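Local coordinates for aromatic-amino-acid transaminase TyrB (Burkholderia cenocepacia K56-2Valvano, PDB 4WD2), which probably catalyses the pyridoxal-phosphate-dependent transfer of amino groups between aromatic amino acids and 2-oxo acids, as a dimeric class I aminotransferase, at residues 33-39 against 370-376; 56-61 against 301-305; 71-76 against 292-296; 129-134 against 180-186. Where two conformers were deposited one is given. Residues are numbered along the deposited sequence.

Interaction 1: 33-39 against 370-376; sequences RDQKVNL and REVHGVY
Two short parallel strands, 37-38 and 375-376, share three backbone hydrogen bonds. Val37 N donates to Gly374 O, Tyr376 N to Val37 O and Leu39 N to Tyr376 O, each at 2.8 Å. Val37 pairs with Val375 (CA-CA 4.7 Å) and Asn38 with Tyr376 (CA-CA 4.9 Å). The valines share one face, Val37 CB lying 4.1 Å from Val375 CG2, and Leu39 CD1 reaches Val375 CG1 at 4.2 Å; beta-branched valines suit the extended backbone, and Val37 also packs on Val396 of helix 393-405. Asn38 and Tyr376 take the other face toward helix 20-30; Tyr376 OH bonds Asp31, and Asn38 OD1 and ND2 bond Ser40 and Asn25. Residues 33-36 form a type I turn, and Lys36 NZ bonds the carbonyls of Phe28 and Asp31. Arg33 (chi1 m, chi2 t, chi3 m) sends NH1 to Glu371 O (2.7 Å) and NH2 to Arg370 O (2.8 Å); NH2 also meets Asp31 in a salt bridge. Gly374, at phi 58°, turns the chain out of the helix, its CA 3.4 Å from Arg33 NH2 over the guanidinium face; positive phi is easiest for glycine, and a CB would lie 3.5 Å from Arg33 CZ. Water 1 donates to Gln35 O (2.5 Å) and His373 O (3.0 Å). Hydrogen bonds thus hold the strands in register, while the guanidinium, balanced by Asp31, ties turn 33-36 to the C-terminal part of helix 363-371.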
loop_
_atom_site.group_PDB
_atom_site.type_symbol
_atom_site.label_atom_id
_atom_site.label_comp_id
_atom_site.label_asym_id
_atom_site.label_seq_id
_atom_site.Cartn_x
_atom_site.Cartn_y
_atom_site.Cartn_z
ATOM N N ARG A 33 22.741 -32.059 0.193
ATOM C CA ARG A 33 23.828 -32.083 1.170
ATOM C C ARG A 33 23.394 -31.561 2.536
ATOM O O ARG A 33 22.824 -30.477 2.648
ATOM C CB ARG A 33 25.021 -31.285 0.640
ATOM C CG ARG A 33 25.627 -31.905 -0.615
ATOM C CD ARG A 33 26.736 -31.052 -1.208
ATOM N NE ARG A 33 26.234 -29.814 -1.792
ATOM C CZ ARG A 33 26.969 -28.988 -2.532
ATOM N NH1 ARG A 33 28.241 -29.273 -2.784
ATOM N NH2 ARG A 33 26.430 -27.883 -3.025
ATOM N N ASP A 34 23.679 -32.343 3.572
ATOM C CA ASP A 34 23.194 -32.049 4.913
ATOM C C ASP A 34 23.806 -30.781 5.493
ATOM O O ASP A 34 23.207 -30.139 6.357
ATOM C CB ASP A 34 23.474 -33.229 5.850
ATOM N N GLN A 35 24.993 -30.416 5.020
ATOM C CA GLN A 35 25.711 -29.286 5.597
ATOM C C GLN A 35 25.545 -28.003 4.794
ATOM O O GLN A 35 26.281 -27.040 5.000
ATOM C CB GLN A 35 27.196 -29.619 5.731
ATOM C CG GLN A 35 27.471 -30.839 6.589
ATOM C CD GLN A 35 27.173 -30.597 8.051
ATOM O OE1 GLN A 35 27.987 -30.018 8.773
ATOM N NE2 GLN A 35 26.006 -31.042 8.501
ATOM N N LYS A 36 24.577 -27.981 3.889
ATOM C CA LYS A 36 24.350 -26.796 3.074
ATOM C C LYS A 36 23.996 -25.592 3.948
ATOM O O LYS A 36 23.385 -25.743 5.005
ATOM C CB LYS A 36 23.248 -27.056 2.044
ATOM C CG LYS A 36 21.901 -27.413 2.632
ATOM C CD LYS A 36 20.890 -27.677 1.528
ATOM C CE LYS A 36 19.563 -28.148 2.092
ATOM N NZ LYS A 36 18.566 -28.394 1.010
ATOM N N VAL A 37 24.407 -24.404 3.514
ATOM C CA VAL A 37 24.137 -23.174 4.245
ATOM C C VAL A 37 23.637 -22.084 3.298
ATOM O O VAL A 37 24.260 -21.811 2.267
ATOM C CB VAL A 37 25.398 -22.666 4.992
ATOM C CG1 VAL A 37 25.103 -21.362 5.711
ATOM C CG2 VAL A 37 25.901 -23.710 5.975
ATOM N N ASN A 38 22.511 -21.468 3.649
ATOM C CA ASN A 38 21.922 -20.411 2.831
ATOM C C ASN A 38 22.128 -19.049 3.470
ATOM O O ASN A 38 21.653 -18.796 4.577
ATOM C CB ASN A 38 20.426 -20.665 2.609
ATOM C CG ASN A 38 19.838 -19.800 1.510
ATOM O OD1 ASN A 38 20.552 -19.069 0.831
ATOM N ND2 ASN A 38 18.529 -19.901 1.314
ATOM N N LEU A 39 22.848 -18.175 2.777
ATOM C CA LEU A 39 23.079 -16.824 3.264
ATOM C C LEU A 39 22.615 -15.830 2.207
ATOM O O LEU A 39 23.092 -14.699 2.151
ATOM C CB LEU A 39 24.563 -16.609 3.601
ATOM C CG LEU A 39 25.239 -17.624 4.529
ATOM C CD1 LEU A 39 26.736 -17.412 4.550
ATOM C CD2 LEU A 39 24.675 -17.563 5.947
ATOM N N ARG A 370 29.263 -22.354 -3.662
ATOM C CA ARG A 370 27.996 -23.074 -3.763
ATOM C C ARG A 370 28.199 -24.535 -4.152
ATOM O O ARG A 370 27.802 -25.448 -3.427
ATOM C CB ARG A 370 27.078 -22.391 -4.783
ATOM C CG ARG A 370 25.747 -23.101 -5.002
ATOM C CD ARG A 370 24.911 -22.435 -6.094
ATOM N NE ARG A 370 25.527 -22.542 -7.415
ATOM C CZ ARG A 370 26.158 -21.543 -8.030
ATOM N NH1 ARG A 370 26.249 -20.357 -7.442
ATOM N NH2 ARG A 370 26.691 -21.728 -9.234
ATOM N N GLU A 371 28.825 -24.751 -5.302
ATOM C CA GLU A 371 28.902 -26.079 -5.890
ATOM C C GLU A 371 29.794 -27.016 -5.089
ATOM O O GLU A 371 29.459 -28.182 -4.886
ATOM C CB GLU A 371 29.397 -25.991 -7.335
ATOM C CG GLU A 371 28.482 -25.192 -8.267
ATOM C CD GLU A 371 27.103 -25.821 -8.440
ATOM O OE1 GLU A 371 26.996 -27.066 -8.460
ATOM O OE2 GLU A 371 26.117 -25.064 -8.550
ATOM N N VAL A 372 30.927 -26.509 -4.620
ATOM C CA VAL A 372 31.868 -27.349 -3.880
ATOM C C VAL A 372 31.546 -27.395 -2.386
ATOM O O VAL A 372 31.572 -28.459 -1.780
ATOM C CB VAL A 372 33.324 -26.868 -4.067
ATOM C CG1 VAL A 372 34.294 -27.798 -3.346
ATOM C CG2 VAL A 372 33.664 -26.806 -5.543
ATOM N N HIS A 373 31.218 -26.252 -1.793
ATOM C CA HIS A 373 31.122 -26.186 -0.336
ATOM C C HIS A 373 29.692 -26.049 0.183
ATOM O O HIS A 373 29.478 -25.944 1.389
ATOM C CB HIS A 373 31.982 -25.034 0.184
ATOM C CG HIS A 373 33.419 -25.133 -0.226
ATOM N ND1 HIS A 373 34.334 -25.911 0.448
ATOM C CD2 HIS A 373 34.092 -24.564 -1.255
ATOM C CE1 HIS A 373 35.511 -25.815 -0.144
ATOM N NE2 HIS A 373 35.390 -25.003 -1.180
ATOM N N GLY A 374 28.718 -26.067 -0.723
ATOM C CA GLY A 374 27.317 -25.970 -0.346
ATOM C C GLY A 374 26.928 -24.722 0.433
ATOM O O GLY A 374 25.960 -24.736 1.190
ATOM N N VAL A 375 27.683 -23.640 0.261
ATOM C CA VAL A 375 27.376 -22.379 0.928
ATOM C C VAL A 375 26.886 -21.368 -0.106
ATOM O O VAL A 375 27.573 -21.099 -1.097
ATOM C CB VAL A 375 28.601 -21.818 1.685
ATOM C CG1 VAL A 375 28.362 -20.371 2.123
ATOM C CG2 VAL A 375 28.926 -22.694 2.892
ATOM N N TYR A 376 25.696 -20.814 0.124
ATOM C CA TYR A 376 25.021 -20.009 -0.890
ATOM C C TYR A 376 25.003 -18.508 -0.565
ATOM O O TYR A 376 24.398 -18.083 0.423
ATOM C CB TYR A 376 23.575 -20.499 -1.078
ATOM C CG TYR A 376 23.408 -21.870 -1.713
ATOM C CD1 TYR A 376 23.901 -23.023 -1.100
ATOM C CD2 TYR A 376 22.713 -22.017 -2.906
ATOM C CE1 TYR A 376 23.728 -24.283 -1.681
ATOM C CE2 TYR A 376 22.528 -23.272 -3.494
ATOM C CZ TYR A 376 23.037 -24.398 -2.876
ATOM O OH TYR A 376 22.860 -25.637 -3.464
HETATM O O HOH W 1 28.525 -27.374 3.858
#

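Interaction 2: 56-61 against 301-305; sequences AVREAE and VVAAV
Helices 55-65 and 297-307 cross steeply here, the axes of 56-61 and 301-305 passing 9.1 Å apart at 107°. Both segments are regular alpha-helix, and the nearest CA atoms are those of Ala60 and Val301, at 5.9 Å. Ala56 comes first: its CB points toward the partner and lies 4.1 Å from Val305 CG1. Val57, chi1 t, sets CG1 4.0 Å from Val301 CG1. One turn after Ala56, Ala60 CB meets Val305 CG2 at 3.8 Å, Ala304 CB at 4.2 Å and Val301 CG1 at 4.4 Å; a methyl is small enough to fit among all three. Glu61 closes the contact with its aliphatic part, CG lying 3.8 Å from Val301 CG2. Val301 and Val305, both chi1 t, are compact and stiff. No hydrogen bond crosses the interface. Apolar packing of Ala56 and Ala60 against Val301, Ala304 and Val305, with Val57 and the Glu61 aliphatic chain at the side, thus joins helix 55-65 to helix 297-307, and helix 309-338 also packs on Ala56 and Val305.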
loop_
_atom_site.group_PDB
_atom_site.type_symbol
_atom_site.label_atom_id
_atom_site.label_comp_id
_atom_site.label_asym_id
_atom_site.label_seq_id
_atom_site.Cartn_x
_atom_site.Cartn_y
_atom_site.Cartn_z
ATOM N N ALA A 56 8.109 -8.341 22.508
ATOM C CA ALA A 56 7.302 -7.137 22.652
ATOM C C ALA A 56 6.159 -7.126 21.649
ATOM O O ALA A 56 5.070 -6.647 21.948
ATOM C CB ALA A 56 8.160 -5.895 22.484
ATOM N N VAL A 57 6.419 -7.646 20.458
ATOM C CA VAL A 57 5.411 -7.678 19.408
ATOM C C VAL A 57 4.312 -8.679 19.755
ATOM O O VAL A 57 3.126 -8.379 19.625
ATOM C CB VAL A 57 6.045 -8.021 18.044
ATOM C CG1 VAL A 57 4.985 -8.442 17.039
ATOM C CG2 VAL A 57 6.834 -6.830 17.532
ATOM N N ARG A 58 4.713 -9.862 20.211
ATOM C CA ARG A 58 3.756 -10.878 20.639
ATOM C C ARG A 58 2.874 -10.348 21.768
ATOM O O ARG A 58 1.658 -10.502 21.742
ATOM C CB ARG A 58 4.487 -12.145 21.084
ATOM C CG ARG A 58 3.576 -13.245 21.612
ATOM C CD ARG A 58 4.393 -14.432 22.106
ATOM N NE ARG A 58 5.219 -14.999 21.042
ATOM C CZ ARG A 58 4.812 -15.962 20.222
ATOM N NH1 ARG A 58 3.591 -16.473 20.351
ATOM N NH2 ARG A 58 5.626 -16.420 19.279
ATOM N N GLU A 59 3.497 -9.695 22.742
ATOM C CA GLU A 59 2.786 -9.175 23.902
ATOM C C GLU A 59 1.792 -8.081 23.513
ATOM O O GLU A 59 0.700 -8.008 24.066
ATOM C CB GLU A 59 3.784 -8.643 24.936
ATOM N N ALA A 60 2.175 -7.231 22.563
ATOM C CA ALA A 60 1.289 -6.187 22.053
ATOM C C ALA A 60 0.090 -6.778 21.317
ATOM O O ALA A 60 -1.050 -6.340 21.511
ATOM C CB ALA A 60 2.053 -5.245 21.129
ATOM N N GLU A 61 0.364 -7.758 20.457
ATOM C CA GLU A 61 -0.669 -8.459 19.705
ATOM C C GLU A 61 -1.674 -9.123 20.637
ATOM O O GLU A 61 -2.889 -9.066 20.405
ATOM C CB GLU A 61 -0.035 -9.500 18.783
ATOM C CG GLU A 61 0.692 -8.904 17.602
ATOM C CD GLU A 61 1.472 -9.937 16.819
ATOM O OE1 GLU A 61 1.739 -11.022 17.373
ATOM O OE2 GLU A 61 1.825 -9.662 15.650
ATOM N N VAL A 301 0.171 -2.330 16.327
ATOM C CA VAL A 301 1.192 -3.117 17.019
ATOM C C VAL A 301 2.422 -2.266 17.296
ATOM O O VAL A 301 2.909 -2.211 18.428
ATOM C CB VAL A 301 1.618 -4.369 16.206
ATOM C CG1 VAL A 301 2.840 -5.025 16.838
ATOM C CG2 VAL A 301 0.474 -5.367 16.107
ATOM N N VAL A 302 2.922 -1.604 16.258
ATOM C CA VAL A 302 4.098 -0.759 16.396
ATOM C C VAL A 302 3.848 0.388 17.377
ATOM O O VAL A 302 4.675 0.651 18.251
ATOM C CB VAL A 302 4.544 -0.193 15.029
ATOM C CG1 VAL A 302 5.561 0.927 15.215
ATOM C CG2 VAL A 302 5.111 -1.312 14.153
ATOM N N ALA A 303 2.708 1.062 17.243
ATOM C CA ALA A 303 2.375 2.163 18.146
ATOM C C ALA A 303 2.251 1.687 19.598
ATOM O O ALA A 303 2.654 2.389 20.527
ATOM C CB ALA A 303 1.091 2.846 17.702
ATOM N N ALA A 304 1.699 0.494 19.790
ATOM C CA ALA A 304 1.559 -0.068 21.127
ATOM C C ALA A 304 2.921 -0.394 21.732
ATOM O O ALA A 304 3.143 -0.182 22.919
ATOM C CB ALA A 304 0.673 -1.312 21.097
ATOM N N VAL A 305 3.840 -0.906 20.916
ATOM C CA VAL A 305 5.166 -1.253 21.412
ATOM C C VAL A 305 5.961 0.004 21.756
ATOM O O VAL A 305 6.509 0.120 22.852
ATOM C CB VAL A 305 5.948 -2.102 20.391
ATOM C CG1 VAL A 305 7.402 -2.193 20.795
ATOM C CG2 VAL A 305 5.337 -3.496 20.275
#

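Interaction 3: 71-76 against 292-296; sequences KPYLPM and SNPQT
Leu74 (chi1 m, chi2 t) lies across the backbone of 294-296, its CD1 3.6 Å from Gln295 O and 3.7 Å from Pro294 O, and its CG 3.6 Å from Thr296 OG1. Neither segment is helix or strand; their end-to-end directions differ by 135°, and the closest CA atoms, Met76 and Asn293, are 4.3 Å apart. Asn293 CB approaches Leu74 O at 3.4 Å, Pro294 CD lies 3.4 Å from Pro75 O, and Met76 CG is 3.3 Å from Ser292 O. With no direct hydrogen bond across, water supplies the polar links. Water 3 accepts from Leu74 N (2.8 Å) and donates to Asn293 OD1 (2.6 Å) and Pro294 O (3.0 Å); water 2 donates to Pro72 O (2.6 Å) and Thr296 OG1 (3.0 Å). The amide and hydroxyl side chains suit these bridges, and Thr296 OG1 also bonds Gly260 of the second subunit. Tyr73 (chi1 m) has CD1 3.3 Å from Asn293 OD1, at the ring edge, and sends its OH to the pyridoxal-phosphate-modified lysine of the second subunit. A tyrosine reaching the neighbour's cofactor is characteristic of the composite active site of dimeric class I aminotransferases.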
loop_
_atom_site.group_PDB
_atom_site.type_symbol
_atom_site.label_atom_id
_atom_site.label_comp_id
_atom_site.label_asym_id
_atom_site.label_seq_id
_atom_site.Cartn_x
_atom_site.Cartn_y
_atom_site.Cartn_z
ATOM N N LYS A 71 -13.215 -1.421 12.280
ATOM C CA LYS A 71 -12.009 -0.973 11.596
ATOM C C LYS A 71 -12.334 0.073 10.531
ATOM O O LYS A 71 -12.391 -0.242 9.345
ATOM C CB LYS A 71 -11.274 -2.166 10.976
ATOM C CG LYS A 71 -10.741 -3.164 12.002
ATOM C CD LYS A 71 -9.594 -2.560 12.815
ATOM C CE LYS A 71 -9.379 -3.290 14.140
ATOM N NZ LYS A 71 -8.224 -2.730 14.908
ATOM N N PRO A 72 -12.557 1.326 10.959
ATOM C CA PRO A 72 -12.815 2.408 10.007
ATOM C C PRO A 72 -11.555 2.830 9.260
ATOM O O PRO A 72 -10.446 2.454 9.656
ATOM C CB PRO A 72 -13.321 3.545 10.900
ATOM C CG PRO A 72 -12.624 3.306 12.199
ATOM C CD PRO A 72 -12.600 1.805 12.353
ATOM N N TYR A 73 -11.734 3.592 8.185
ATOM C CA TYR A 73 -10.605 4.149 7.457
ATOM C C TYR A 73 -9.762 5.011 8.382
ATOM O O TYR A 73 -10.296 5.807 9.161
ATOM C CB TYR A 73 -11.065 4.998 6.263
ATOM C CG TYR A 73 -11.720 4.247 5.124
ATOM C CD1 TYR A 73 -10.980 3.409 4.304
ATOM C CD2 TYR A 73 -13.072 4.416 4.840
ATOM C CE1 TYR A 73 -11.567 2.738 3.256
ATOM C CE2 TYR A 73 -13.670 3.748 3.785
ATOM C CZ TYR A 73 -12.910 2.909 3.001
ATOM O OH TYR A 73 -13.484 2.242 1.956
ATOM N N LEU A 74 -8.451 4.838 8.294
ATOM C CA LEU A 74 -7.502 5.741 8.928
ATOM C C LEU A 74 -7.393 7.002 8.077
ATOM O O LEU A 74 -7.815 6.993 6.919
ATOM C CB LEU A 74 -6.127 5.071 9.081
ATOM C CG LEU A 74 -5.977 3.833 9.975
ATOM C CD1 LEU A 74 -4.521 3.381 10.021
ATOM C CD2 LEU A 74 -6.487 4.107 11.380
ATOM N N PRO A 75 -6.832 8.091 8.644
ATOM C CA PRO A 75 -6.470 9.261 7.836
ATOM C C PRO A 75 -5.476 8.890 6.738
ATOM O O PRO A 75 -4.778 7.892 6.880
ATOM C CB PRO A 75 -5.818 10.205 8.850
ATOM C CG PRO A 75 -6.366 9.792 10.165
ATOM C CD PRO A 75 -6.569 8.314 10.080
ATOM N N MET A 76 -5.407 9.678 5.671
ATOM C CA MET A 76 -4.429 9.444 4.605
ATOM C C MET A 76 -3.011 9.290 5.153
ATOM O O MET A 76 -2.245 8.454 4.680
ATOM C CB MET A 76 -4.468 10.583 3.577
ATOM C CG MET A 76 -5.728 10.585 2.711
ATOM S SD MET A 76 -5.803 11.975 1.553
ATOM C CE MET A 76 -6.096 13.329 2.687
ATOM N N SER A 292 -5.122 5.388 -1.050
ATOM C CA SER A 292 -6.140 6.133 -0.274
ATOM C C SER A 292 -5.783 6.359 1.191
ATOM O O SER A 292 -5.887 7.481 1.686
ATOM C CB SER A 292 -7.513 5.448 -0.332
ATOM O OG SER A 292 -8.167 5.685 -1.561
ATOM N N ASN A 293 -5.409 5.290 1.885
ATOM C CA ASN A 293 -5.049 5.363 3.301
ATOM C C ASN A 293 -4.438 4.031 3.736
ATOM O O ASN A 293 -4.735 3.000 3.130
ATOM C CB ASN A 293 -6.268 5.726 4.161
ATOM C CG ASN A 293 -7.523 4.988 3.747
ATOM O OD1 ASN A 293 -7.708 3.815 4.081
ATOM N ND2 ASN A 293 -8.408 5.681 3.038
ATOM N N PRO A 294 -3.568 4.047 4.767
ATOM C CA PRO A 294 -2.804 2.845 5.131
ATOM C C PRO A 294 -3.556 1.914 6.077
ATOM O O PRO A 294 -4.636 2.278 6.543
ATOM C CB PRO A 294 -1.572 3.424 5.814
ATOM C CG PRO A 294 -2.114 4.639 6.510
ATOM C CD PRO A 294 -3.187 5.201 5.605
ATOM N N GLN A 295 -2.979 0.747 6.370
ATOM C CA GLN A 295 -3.669 -0.285 7.139
ATOM C C GLN A 295 -3.453 -0.148 8.641
ATOM O O GLN A 295 -2.547 0.549 9.108
ATOM C CB GLN A 295 -3.243 -1.687 6.677
ATOM C CG GLN A 295 -1.926 -2.206 7.256
ATOM C CD GLN A 295 -0.688 -1.588 6.608
ATOM O OE1 GLN A 295 -0.731 -0.489 6.060
ATOM N NE2 GLN A 295 0.422 -2.303 6.670
ATOM N N THR A 296 -4.301 -0.839 9.390
ATOM C CA THR A 296 -4.447 -0.587 10.815
ATOM C C THR A 296 -3.633 -1.540 11.682
ATOM O O THR A 296 -2.997 -1.123 12.643
ATOM C CB THR A 296 -5.933 -0.680 11.219
ATOM O OG1 THR A 296 -6.674 0.350 10.553
ATOM C CG2 THR A 296 -6.108 -0.533 12.719
HETATM O O HOH W 2 -9.319 1.122 11.611
HETATM O O HOH W 3 -7.550 2.876 6.491
#

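Interaction 4: 129-134 against 180-186; sequences SQVWLS and RSIVLLH
Ser129 OG donates the shortest hydrogen bond of the contact, 2.7 Å to Arg180 O, and the strand ladder begins just beyond it. Ile182 N donates to Gln130 O (3.0 Å), Trp132 N to Ile182 O (2.8 Å) and Leu184 N to Trp132 O (2.9 Å), a parallel pattern in which Ile182 and Trp132 each bond through both amide and carbonyl. Val131 pairs with Ile182 (CA-CA 4.7 Å) and Trp132 with Val183 (CA-CA 4.9 Å); the axes of 131-134 and 182-186 are 4.7 Å apart at 22°. Waters join both ends: water 4 accepts from Gln130 N (3.1 Å) and donates to Ser181 OG (2.8 Å), which also bonds Pro178 O, while water 5 accepts from Ser134 N (3.0 Å) and donates to Leu184 O (3.1 Å). Val131 and Ile182 share one face, Val131 CG2 lying 3.9 Å from Ile182 CB, and Leu133 CD2, in the conformer given, meets Leu184 CD1 at 3.5 Å; such aliphatic residues fit a buried sheet. Trp132 (chi1 m), on the other face with Val183, brings CZ3 to 3.5 Å from Ser181 OG. These are adjacent interior strands of the large mixed sheet of the PLP-dependent aminotransferase fold, bordered by strands 152-159 and 215-220; helix 110-125 covers Ile182 and Leu184, and helix 141-147 covers Val131, Leu133 and Leu184.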
loop_
_atom_site.group_PDB
_atom_site.type_symbol
_atom_site.label_atom_id
_atom_site.label_comp_id
_atom_site.label_asym_id
_atom_site.label_seq_id
_atom_site.Cartn_x
_atom_site.Cartn_y
_atom_site.Cartn_z
ATOM N N SER A 129 14.627 17.567 -11.530
ATOM C CA SER A 129 15.682 16.981 -10.712
ATOM C C SER A 129 15.951 15.557 -11.149
ATOM O O SER A 129 15.049 14.862 -11.599
ATOM C CB SER A 129 15.301 16.998 -9.233
ATOM O OG SER A 129 15.150 18.322 -8.759
ATOM N N GLN A 130 17.197 15.118 -11.026
ATOM C CA GLN A 130 17.523 13.724 -11.275
ATOM C C GLN A 130 17.928 13.065 -9.958
ATOM O O GLN A 130 18.126 13.751 -8.951
ATOM C CB GLN A 130 18.624 13.611 -12.329
ATOM C CG GLN A 130 18.229 14.252 -13.649
ATOM C CD GLN A 130 19.196 13.952 -14.767
ATOM O OE1 GLN A 130 20.151 13.198 -14.588
ATOM N NE2 GLN A 130 18.951 14.538 -15.937
ATOM N N VAL A 131 18.030 11.740 -9.951
ATOM C CA VAL A 131 18.306 11.014 -8.715
ATOM C C VAL A 131 19.678 10.342 -8.777
ATOM O O VAL A 131 20.063 9.797 -9.817
ATOM C CB VAL A 131 17.202 9.964 -8.434
ATOM C CG1 VAL A 131 17.572 9.077 -7.256
ATOM C CG2 VAL A 131 15.854 10.648 -8.163
ATOM N N TRP A 132 20.426 10.415 -7.675
ATOM C CA TRP A 132 21.729 9.755 -7.564
ATOM C C TRP A 132 21.744 8.742 -6.418
ATOM O O TRP A 132 21.436 9.094 -5.280
ATOM C CB TRP A 132 22.846 10.781 -7.356
ATOM C CG TRP A 132 23.366 11.395 -8.627
ATOM C CD1 TRP A 132 24.485 11.030 -9.318
ATOM C CD2 TRP A 132 22.779 12.474 -9.359
ATOM N NE1 TRP A 132 24.636 11.823 -10.431
ATOM C CE2 TRP A 132 23.600 12.718 -10.479
ATOM C CE3 TRP A 132 21.642 13.265 -9.171
ATOM C CZ2 TRP A 132 23.320 13.719 -11.409
ATOM C CZ3 TRP A 132 21.364 14.260 -10.092
ATOM C CH2 TRP A 132 22.199 14.477 -11.199
ATOM N N LEU A 133 22.088 7.487 -6.723
ATOM C CA LEU A 133 22.217 6.425 -5.720
ATOM C C LEU A 133 23.665 5.964 -5.597
ATOM O O LEU A 133 24.487 6.248 -6.458
ATOM C CB LEU A 133 21.341 5.209 -6.055
ATOM C CG LEU A 133 20.346 5.201 -7.211
ATOM C CD1 LEU A 133 19.913 3.776 -7.518
ATOM C CD2 LEU A 133 19.143 6.024 -6.852
ATOM N N SER A 134 23.963 5.221 -4.540
ATOM C CA SER A 134 25.307 4.706 -4.336
ATOM C C SER A 134 25.630 3.586 -5.316
ATOM O O SER A 134 24.744 2.875 -5.789
ATOM C CB SER A 134 25.473 4.211 -2.896
ATOM O OG SER A 134 24.533 3.197 -2.597
ATOM N N ARG A 180 19.113 21.030 -6.070
ATOM C CA ARG A 180 17.887 20.230 -6.005
ATOM C C ARG A 180 18.029 18.828 -6.595
ATOM O O ARG A 180 17.039 18.137 -6.811
ATOM C CB ARG A 180 16.736 20.985 -6.669
ATOM C CG ARG A 180 16.394 22.269 -5.922
ATOM C CD ARG A 180 15.449 23.154 -6.710
ATOM N NE ARG A 180 16.047 23.599 -7.963
ATOM C CZ ARG A 180 16.876 24.634 -8.070
ATOM N NH1 ARG A 180 17.212 25.343 -6.993
ATOM N NH2 ARG A 180 17.372 24.962 -9.257
ATOM N N SER A 181 19.266 18.399 -6.827
ATOM C CA SER A 181 19.524 17.002 -7.145
ATOM C C SER A 181 19.113 16.123 -5.962
ATOM O O SER A 181 19.403 16.441 -4.807
ATOM C CB SER A 181 20.999 16.779 -7.482
ATOM O OG SER A 181 21.367 17.480 -8.659
ATOM N N ILE A 182 18.427 15.025 -6.250
ATOM C CA ILE A 182 17.969 14.123 -5.199
ATOM C C ILE A 182 19.026 13.055 -4.934
ATOM O O ILE A 182 19.368 12.275 -5.820
ATOM C CB ILE A 182 16.627 13.455 -5.572
ATOM C CG1 ILE A 182 15.548 14.521 -5.782
ATOM C CG2 ILE A 182 16.211 12.465 -4.489
ATOM C CD1 ILE A 182 14.365 14.052 -6.613
ATOM N N VAL A 183 19.548 13.023 -3.711
ATOM C CA VAL A 183 20.625 12.099 -3.382
ATOM C C VAL A 183 20.156 11.047 -2.383
ATOM O O VAL A 183 19.923 11.349 -1.216
ATOM C CB VAL A 183 21.849 12.857 -2.815
ATOM C CG1 VAL A 183 23.020 11.907 -2.594
ATOM C CG2 VAL A 183 22.251 13.975 -3.756
ATOM N N LEU A 184 20.014 9.811 -2.854
ATOM C CA LEU A 184 19.611 8.695 -1.999
ATOM C C LEU A 184 20.792 8.233 -1.162
ATOM O O LEU A 184 21.843 7.860 -1.694
ATOM C CB LEU A 184 19.075 7.524 -2.831
ATOM C CG LEU A 184 17.564 7.351 -3.017
ATOM C CD1 LEU A 184 17.298 6.130 -3.881
ATOM C CD2 LEU A 184 16.832 7.203 -1.694
ATOM N N LEU A 185 20.617 8.254 0.150
ATOM C CA LEU A 185 21.692 7.893 1.065
ATOM C C LEU A 185 21.235 6.843 2.065
ATOM O O LEU A 185 20.160 6.969 2.648
ATOM C CB LEU A 185 22.191 9.135 1.801
ATOM C CG LEU A 185 22.699 10.255 0.890
ATOM C CD1 LEU A 185 22.478 11.614 1.522
ATOM C CD2 LEU A 185 24.178 10.045 0.565
ATOM N N HIS A 186 22.042 5.802 2.253
ATOM C CA HIS A 186 21.790 4.849 3.318
ATOM C C HIS A 186 22.211 5.502 4.633
ATOM O O HIS A 186 23.317 6.025 4.741
ATOM C CB HIS A 186 22.553 3.544 3.085
ATOM C CG HIS A 186 22.139 2.809 1.847
ATOM N ND1 HIS A 186 21.703 1.503 1.871
ATOM C CD2 HIS A 186 22.107 3.194 0.549
ATOM C CE1 HIS A 186 21.410 1.116 0.641
ATOM N NE2 HIS A 186 21.650 2.123 -0.180
HETATM O O HOH W 4 19.416 17.216 -10.716
HETATM O O HOH W 5 21.785 4.903 -2.450
#

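The four contacts are separate, for no two touch. Interactions 2 and 3 are the closest, with centres 19 Å and nearest atoms about 5 Å apart; the chain leads from helix 55-65 into 71-76 and from 292-296 into helix 297-307, so the two contacts join the same two regions in succession. Interaction 3 reaches the cofactor-bearing lysine of the second subunit through Tyr73. Interaction 4, in the large sheet, lies on the opposite side of the chain's centre from interaction 2, their centres 35 Å apart. Interaction 1 is remote from interaction 3, 44 Å between centres, and ties an early segment to one near the C-terminus, so its ends bracket the other three in sequence.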